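Local coordinates for protein arylesterase (Sulfolobus solfataricus, PDB 5L2P) that hydrolyses aromatic esters, p-nitrophenyl fatty acid esters and organophosphates such as paraoxon, at residues Q12-Y15 with I19-F22; S194-R199 with I206-D211. One frame throughout, in Å; residues are numbered along the deposited sequence.

Interaction 1: Q12-Y15 with I19-F22; sequences QVYY and IIDF
Tyr14 and Ile19 illustrate how a helix can be packed against the chain that leaves it without any hydrogen bond between the two. The Tyr14 side chain crosses that of Ile19 at about a right angle, and the CD1 methyl of Ile19 meets the CD1–CE1 side of the ring, lying 3.9 Å from Tyr14 CE1 and 4.0 Å from Tyr14 CD1. Tyr14 carries its ring outward and slightly forward, toward the C-terminal end of the helix, where residues 19-22 lie, its CG standing beside the carbonyl carbon and opposite the backbone N (chi1 172°). The ring is long enough that its OH also comes within 3.7 Å of Ile20 CD1, a van der Waals touch between the hydroxyl oxygen and a methyl. Both isoleucines, with CG1 opposite the carbonyl carbon and the chain extended, present CD1: Ile19 to the ring and Ile20 to the oxygen. The opposite ring side of Tyr14 is used within the helix: its CD2 sits 3.8 Å above the plane of the Tyr15 ring, over the centre, and Tyr15 CE2 lies at the edge of Tyr14. Tyr15 OH hydrogen-bonds in turn to Phe203 N and Asp205 OD2. Tyr14 also meets the Phe203 ring, their planes at about 50°. The contact joins the last turns of helix 5-17 to the loop leading to helix 27-39, where Leu37 touches both Tyr14 and Ile19 while Lys33 touches Ile19.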
ATOM      1  N   GLN A  12      -3.275 -14.734 -20.112  1.00 57.71           N
ATOM      2  CA  GLN A  12      -4.079 -14.649 -21.345  1.00 62.68           C
ATOM      3  C   GLN A  12      -4.433 -16.038 -21.884  1.00 60.70           C
ATOM      4  O   GLN A  12      -5.591 -16.301 -22.220  1.00 60.45           O
ATOM      5  CB  GLN A  12      -3.360 -13.840 -22.423  1.00 68.91           C
ATOM      6  CG  GLN A  12      -3.283 -12.362 -22.060  1.00 76.63           C
ATOM      7  CD  GLN A  12      -2.235 -11.566 -22.837  1.00 84.67           C
ATOM      8  OE1 GLN A  12      -1.558 -12.082 -23.731  1.00 85.56           O
ATOM      9  NE2 GLN A  12      -2.086 -10.289 -22.473  1.00 90.53           N
ATOM     10  N   VAL A  13      -3.451 -16.916 -21.951  1.00 57.68           N
ATOM     11  CA  VAL A  13      -3.653 -18.268 -22.451  1.00 59.62           C
ATOM     12  C   VAL A  13      -4.520 -19.069 -21.467  1.00 61.06           C
ATOM     13  O   VAL A  13      -5.388 -19.847 -21.891  1.00 64.57           O
ATOM     14  CB  VAL A  13      -2.300 -18.994 -22.698  1.00 57.32           C
ATOM     15  CG1 VAL A  13      -2.500 -20.474 -22.958  1.00 58.31           C
ATOM     16  CG2 VAL A  13      -1.542 -18.337 -23.827  1.00 57.62           C
ATOM     17  N   TYR A  14      -4.284 -18.880 -20.175  1.00 59.02           N
ATOM     18  CA  TYR A  14      -4.993 -19.668 -19.164  1.00 59.05           C
ATOM     19  C   TYR A  14      -6.501 -19.440 -19.195  1.00 60.19           C
ATOM     20  O   TYR A  14      -7.294 -20.382 -19.127  1.00 57.11           O
ATOM     21  CB  TYR A  14      -4.473 -19.334 -17.783  1.00 58.84           C
ATOM     22  CG  TYR A  14      -5.264 -19.948 -16.626  1.00 60.86           C
ATOM     23  CD1 TYR A  14      -5.195 -21.323 -16.320  1.00 60.80           C
ATOM     24  CD2 TYR A  14      -6.035 -19.136 -15.808  1.00 60.85           C
ATOM     25  CE1 TYR A  14      -5.884 -21.850 -15.247  1.00 60.70           C
ATOM     26  CE2 TYR A  14      -6.716 -19.646 -14.713  1.00 59.92           C
ATOM     27  CZ  TYR A  14      -6.652 -20.994 -14.442  1.00 61.13           C
ATOM     28  OH  TYR A  14      -7.334 -21.472 -13.330  1.00 63.47           O
ATOM     29  N   TYR A  15      -6.907 -18.178 -19.274  1.00 61.71           N
ATOM     30  CA  TYR A  15      -8.328 -17.828 -19.229  1.00 61.73           C
ATOM     31  C   TYR A  15      -9.022 -18.165 -20.552  1.00 64.63           C
ATOM     32  O   TYR A  15     -10.207 -18.525 -20.549  1.00 65.42           O
ATOM     33  CB  TYR A  15      -8.542 -16.355 -18.826  1.00 58.72           C
ATOM     34  CG  TYR A  15      -8.301 -16.137 -17.374  1.00 58.67           C
ATOM     35  CD1 TYR A  15      -9.193 -16.631 -16.424  1.00 59.34           C
ATOM     36  CD2 TYR A  15      -7.160 -15.448 -16.916  1.00 58.78           C
ATOM     37  CE1 TYR A  15      -8.974 -16.444 -15.068  1.00 58.80           C
ATOM     38  CE2 TYR A  15      -6.911 -15.276 -15.555  1.00 56.67           C
ATOM     39  CZ  TYR A  15      -7.820 -15.767 -14.638  1.00 58.40           C
ATOM     40  OH  TYR A  15      -7.581 -15.598 -13.296  1.00 56.37           O
ATOM     41  N   ILE A  19     -10.412 -23.992 -18.557  1.00 72.06           N
ATOM     42  CA  ILE A  19     -10.220 -25.307 -17.958  1.00 74.67           C
ATOM     43  C   ILE A  19     -11.309 -25.547 -16.906  1.00 77.27           C
ATOM     44  O   ILE A  19     -11.935 -26.612 -16.900  1.00 82.40           O
ATOM     45  CB  ILE A  19      -8.836 -25.404 -17.270  1.00 74.02           C
ATOM     46  CG1 ILE A  19      -7.684 -25.258 -18.283  1.00 72.24           C
ATOM     47  CG2 ILE A  19      -8.728 -26.690 -16.451  1.00 78.00           C
ATOM     48  CD1 ILE A  19      -6.355 -24.908 -17.623  1.00 70.00           C
ATOM     49  N   ILE A  20     -11.515 -24.562 -16.017  1.00 74.63           N
ATOM     50  CA  ILE A  20     -12.454 -24.693 -14.909  1.00 77.90           C
ATOM     51  C   ILE A  20     -13.845 -24.214 -15.319  1.00 84.91           C
ATOM     52  O   ILE A  20     -14.112 -23.020 -15.311  1.00 84.67           O
ATOM     53  CB  ILE A  20     -11.995 -23.943 -13.636  1.00 74.53           C
ATOM     54  CG1 ILE A  20     -10.609 -24.438 -13.199  1.00 73.39           C
ATOM     55  CG2 ILE A  20     -12.991 -24.175 -12.509  1.00 76.88           C
ATOM     56  CD1 ILE A  20     -10.006 -23.738 -12.002  1.00 70.69           C
ATOM     57  N   ASP A  21     -14.724 -25.148 -15.694  1.00 86.08           N
ATOM     58  CA  ASP A  21     -16.136 -24.836 -15.755  1.00 90.26           C
ATOM     59  C   ASP A  21     -16.933 -26.098 -15.587  1.00 89.95           C
ATOM     60  O   ASP A  21     -16.671 -27.111 -16.227  1.00 86.09           O
ATOM     61  CB  ASP A  21     -16.528 -24.109 -17.040  1.00 95.37           C
ATOM     62  CG  ASP A  21     -16.201 -24.899 -18.288  1.00 99.35           C
ATOM     63  OD1 ASP A  21     -15.170 -25.629 -18.263  1.00103.06           O
ATOM     64  OD2 ASP A  21     -16.958 -24.756 -19.283  1.00 97.72           O
ATOM     65  N   PHE A  22     -17.915 -26.013 -14.700  1.00 90.78           N
ATOM     66  CA  PHE A  22     -18.735 -27.145 -14.326  1.00 90.35           C
ATOM     67  C   PHE A  22     -19.919 -27.354 -15.295  1.00 93.25           C
ATOM     68  O   PHE A  22     -20.650 -28.325 -15.170  1.00 89.00           O
ATOM     69  CB  PHE A  22     -19.184 -26.966 -12.876  1.00 89.86           C
ATOM     70  CG  PHE A  22     -18.036 -26.817 -11.901  1.00 89.66           C
ATOM     71  CD1 PHE A  22     -17.417 -27.938 -11.351  1.00 87.62           C
ATOM     72  CD2 PHE A  22     -17.568 -25.549 -11.530  1.00 90.73           C
ATOM     73  CE1 PHE A  22     -16.365 -27.799 -10.441  1.00 85.80           C
ATOM     74  CE2 PHE A  22     -16.513 -25.404 -10.636  1.00 87.19           C
ATOM     75  CZ  PHE A  22     -15.914 -26.530 -10.080  1.00 86.57           C
TER

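Interaction 2: S194-R199 with I206-D211; sequences SMNRYR and INLPVD
Arg199, Ile206 and Leu208 supply most of the surface buried here, and they show how a long polar side chain can pack its CD methylene on a leucine while its charge is paired outside the contact. Arg199 follows helix 193-197, and with CG set between the backbone N and the carbonyl carbon (chi1 64°) its extended chain runs out across Leu208 at a slant. Its CD lies 3.8 Å from Leu208 CD1, whereas the NH1 end is modelled too close to Leu208 for its exact placement to be relied on. The charge is answered by Glu266 of a neighbouring subunit, which forms a salt bridge with Arg199 NH2. With an alanine here, the Glu266 carboxylate of that subunit would probably lose its mate, and the flank of Leu208 on which CD rests would probably be uncovered. Between the backbones a weak hydrogen bond joins Ile206 N to Arg199 O (3.3 Å, 157°). Met195, bent at chi2 and chi3, brings SD to 4.0 Å from Ile206 CD1 and 4.2 Å from Leu208 CD2. Asn196 OD1 adds a touch on Leu208 CD1, while its ND2 is bound by the carbonyls of Ser192 and Leu190. Ile206 further packs on Pro252, next in sequence to Asp251, the probable triad aspartate. With one weak bond across it, the contact rests chiefly on sulfur, methyl and methylene packing, and the polar ends of Arg199 and Asn196 find their stronger partners outside it.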
ATOM      1  N   SER A 194      -4.612  -6.903  -0.819  1.00 44.94           N
ATOM      2  CA  SER A 194      -4.218  -7.940  -1.763  1.00 44.92           C
ATOM      3  C   SER A 194      -5.427  -8.830  -2.117  1.00 44.65           C
ATOM      4  O   SER A 194      -5.627  -9.107  -3.277  1.00 49.75           O
ATOM      5  CB  SER A 194      -3.050  -8.784  -1.197  1.00 42.53           C
ATOM      6  OG  SER A 194      -3.433  -9.569  -0.116  1.00 40.69           O
ATOM      7  N   MET A 195      -6.224  -9.207  -1.121  1.00 43.47           N
ATOM      8  CA  MET A 195      -7.364 -10.058  -1.312  1.00 45.66           C
ATOM      9  C   MET A 195      -8.408  -9.427  -2.238  1.00 49.08           C
ATOM     10  O   MET A 195      -8.838 -10.041  -3.236  1.00 53.54           O
ATOM     11  CB  MET A 195      -7.999 -10.444   0.022  1.00 44.98           C
ATOM     12  CG  MET A 195      -9.257 -11.326  -0.120  1.00 46.67           C
ATOM     13  SD  MET A 195      -8.992 -12.933  -0.933  1.00 50.44           S
ATOM     14  CE  MET A 195      -7.949 -13.748   0.274  1.00 47.01           C
ATOM     15  N   ASN A 196      -8.745  -8.174  -1.948  1.00 50.73           N
ATOM     16  CA  ASN A 196      -9.800  -7.504  -2.687  1.00 48.66           C
ATOM     17  C   ASN A 196      -9.385  -7.110  -4.100  1.00 49.31           C
ATOM     18  O   ASN A 196     -10.208  -7.071  -4.987  1.00 51.79           O
ATOM     19  CB  ASN A 196     -10.287  -6.289  -1.891  1.00 46.53           C
ATOM     20  CG  ASN A 196     -11.141  -6.690  -0.714  1.00 47.31           C
ATOM     21  OD1 ASN A 196     -12.291  -7.036  -0.898  1.00 53.25           O
ATOM     22  ND2 ASN A 196     -10.590  -6.704   0.490  1.00 46.14           N
ATOM     23  N   ARG A 197      -8.108  -6.835  -4.298  1.00 50.34           N
ATOM     24  CA  ARG A 197      -7.609  -6.369  -5.578  1.00 49.14           C
ATOM     25  C   ARG A 197      -7.231  -7.479  -6.508  1.00 47.71           C
ATOM     26  O   ARG A 197      -7.399  -7.350  -7.728  1.00 49.11           O
ATOM     27  CB  ARG A 197      -6.377  -5.475  -5.370  1.00 50.98           C
ATOM     28  CG  ARG A 197      -6.625  -4.125  -4.745  1.00 50.93           C
ATOM     29  CD  ARG A 197      -5.336  -3.316  -4.555  1.00 50.23           C
ATOM     30  NE  ARG A 197      -5.711  -1.931  -4.259  1.00 51.22           N
ATOM     31  CZ  ARG A 197      -4.915  -1.000  -3.766  1.00 48.96           C
ATOM     32  NH1 ARG A 197      -3.669  -1.261  -3.465  1.00 47.84           N
ATOM     33  NH2 ARG A 197      -5.401   0.203  -3.587  1.00 51.48           N
ATOM     34  N   TYR A 198      -6.705  -8.572  -5.978  1.00 47.99           N
ATOM     35  CA  TYR A 198      -6.189  -9.640  -6.860  1.00 50.27           C
ATOM     36  C   TYR A 198      -6.933 -10.953  -6.684  1.00 50.49           C
ATOM     37  O   TYR A 198      -6.371 -12.016  -6.945  1.00 49.99           O
ATOM     38  CB  TYR A 198      -4.716  -9.866  -6.598  1.00 50.57           C
ATOM     39  CG  TYR A 198      -3.922  -8.597  -6.453  1.00 49.85           C
ATOM     40  CD1 TYR A 198      -3.941  -7.619  -7.443  1.00 50.42           C
ATOM     41  CD2 TYR A 198      -3.153  -8.377  -5.336  1.00 48.99           C
ATOM     42  CE1 TYR A 198      -3.231  -6.437  -7.302  1.00 50.34           C
ATOM     43  CE2 TYR A 198      -2.438  -7.209  -5.189  1.00 47.88           C
ATOM     44  CZ  TYR A 198      -2.486  -6.236  -6.167  1.00 49.14           C
ATOM     45  OH  TYR A 198      -1.746  -5.070  -6.074  1.00 49.89           O
ATOM     46  N   ARG A 199      -8.192 -10.882  -6.259  1.00 50.30           N
ATOM     47  CA  ARG A 199      -9.006 -12.077  -6.107  1.00 50.74           C
ATOM     48  C   ARG A 199      -9.692 -12.451  -7.422  1.00 53.14           C
ATOM     49  O   ARG A 199     -10.668 -13.168  -7.414  1.00 54.11           O
ATOM     50  CB  ARG A 199     -10.043 -11.869  -4.993  1.00 51.87           C
ATOM     51  CG  ARG A 199     -11.023 -10.773  -5.320  1.00 55.73           C
ATOM     52  CD  ARG A 199     -12.089 -10.603  -4.253  1.00 61.06           C
ATOM     53  NE  ARG A 199     -13.311 -10.098  -4.867  1.00 66.46           N
ATOM     54  CZ  ARG A 199     -14.522 -10.523  -4.590  1.00 67.30           C
ATOM     55  NH1 ARG A 199     -14.704 -11.463  -3.663  1.00 74.24           N
ATOM     56  NH2 ARG A 199     -15.543  -9.989  -5.230  1.00 67.65           N
ATOM     57  N   ILE A 206     -10.717 -16.296  -6.312  1.00 56.02           N
ATOM     58  CA  ILE A 206     -11.375 -16.498  -5.022  1.00 54.73           C
ATOM     59  C   ILE A 206     -12.682 -15.710  -4.923  1.00 55.73           C
ATOM     60  O   ILE A 206     -12.723 -14.542  -5.212  1.00 58.73           O
ATOM     61  CB  ILE A 206     -10.441 -16.022  -3.895  1.00 54.49           C
ATOM     62  CG1 ILE A 206      -9.119 -16.778  -3.963  1.00 52.91           C
ATOM     63  CG2 ILE A 206     -11.085 -16.209  -2.521  1.00 55.35           C
ATOM     64  CD1 ILE A 206      -8.087 -16.280  -2.964  1.00 52.18           C
ATOM     65  N   ASN A 207     -13.770 -16.366  -4.541  1.00 57.37           N
ATOM     66  CA  ASN A 207     -15.041 -15.694  -4.252  1.00 57.48           C
ATOM     67  C   ASN A 207     -15.154 -15.408  -2.773  1.00 54.87           C
ATOM     68  O   ASN A 207     -14.598 -16.141  -1.946  1.00 52.71           O
ATOM     69  CB  ASN A 207     -16.248 -16.542  -4.704  1.00 60.96           C
ATOM     70  CG  ASN A 207     -16.436 -16.522  -6.215  1.00 66.45           C
ATOM     71  OD1 ASN A 207     -16.385 -15.451  -6.845  1.00 69.48           O
ATOM     72  ND2 ASN A 207     -16.652 -17.706  -6.816  1.00 68.06           N
ATOM     73  N   LEU A 208     -15.882 -14.342  -2.436  1.00 54.66           N
ATOM     74  CA  LEU A 208     -16.074 -13.921  -1.034  1.00 53.60           C
ATOM     75  C   LEU A 208     -17.547 -14.006  -0.662  1.00 53.70           C
ATOM     76  O   LEU A 208     -18.395 -13.796  -1.509  1.00 55.17           O
ATOM     77  CB  LEU A 208     -15.550 -12.495  -0.819  1.00 53.22           C
ATOM     78  CG  LEU A 208     -14.052 -12.237  -1.089  1.00 52.62           C
ATOM     79  CD1 LEU A 208     -13.696 -10.763  -0.812  1.00 55.85           C
ATOM     80  CD2 LEU A 208     -13.102 -13.153  -0.341  1.00 51.16           C
ATOM     81  N   PRO A 209     -17.872 -14.275   0.600  1.00 54.44           N
ATOM     82  CA  PRO A 209     -16.974 -14.396   1.753  1.00 56.13           C
ATOM     83  C   PRO A 209     -16.241 -15.735   1.879  1.00 56.58           C
ATOM     84  O   PRO A 209     -15.099 -15.761   2.356  1.00 58.25           O
ATOM     85  CB  PRO A 209     -17.914 -14.185   2.961  1.00 55.89           C
ATOM     86  CG  PRO A 209     -19.218 -14.674   2.479  1.00 57.26           C
ATOM     87  CD  PRO A 209     -19.288 -14.355   0.999  1.00 56.06           C
ATOM     88  N   VAL A 210     -16.878 -16.831   1.483  1.00 57.26           N
ATOM     89  CA  VAL A 210     -16.240 -18.150   1.620  1.00 56.95           C
ATOM     90  C   VAL A 210     -16.078 -18.770   0.222  1.00 61.44           C
ATOM     91  O   VAL A 210     -17.066 -19.069  -0.443  1.00 63.42           O
ATOM     92  CB  VAL A 210     -17.076 -19.103   2.508  1.00 57.75           C
ATOM     93  CG1 VAL A 210     -16.296 -20.357   2.821  1.00 57.93           C
ATOM     94  CG2 VAL A 210     -17.471 -18.436   3.815  1.00 58.52           C
ATOM     95  N   ASP A 211     -14.845 -18.991  -0.232  1.00 64.57           N
ATOM     96  CA  ASP A 211     -14.647 -19.524  -1.574  1.00 67.39           C
ATOM     97  C   ASP A 211     -14.870 -21.042  -1.638  1.00 71.24           C
ATOM     98  O   ASP A 211     -15.032 -21.730  -0.613  1.00 65.38           O
ATOM     99  CB  ASP A 211     -13.299 -19.145  -2.180  1.00 68.80           C
ATOM    100  CG  ASP A 211     -12.154 -19.970  -1.633  1.00 71.17           C
ATOM    101  OD1 ASP A 211     -12.082 -20.151  -0.398  1.00 70.85           O
ATOM    102  OD2 ASP A 211     -11.344 -20.456  -2.448  1.00 76.23           O
TER

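In the fold
From the N terminus, interaction 1 closes first, where the chain leaves helix 5-17, setting residues 19-22 against its last turns. Interaction 2 opens much later, in the long connection between strands 178-182 and 242-248, and closes the loop of residues 200-205 between helix 193-197 and helix 212-217. The two are in series, neither nested nor crossed, with centres about 18 Å apart and nearest atoms about 7 Å apart. Phe203 and Asp205, inside the second loop, reach Tyr15 and so bridge them, and Phe22 meets Tyr212. As in related GDXG-family esterases, the N-terminal helices and this insertion probably form a cap over the alpha/beta hydrolase core.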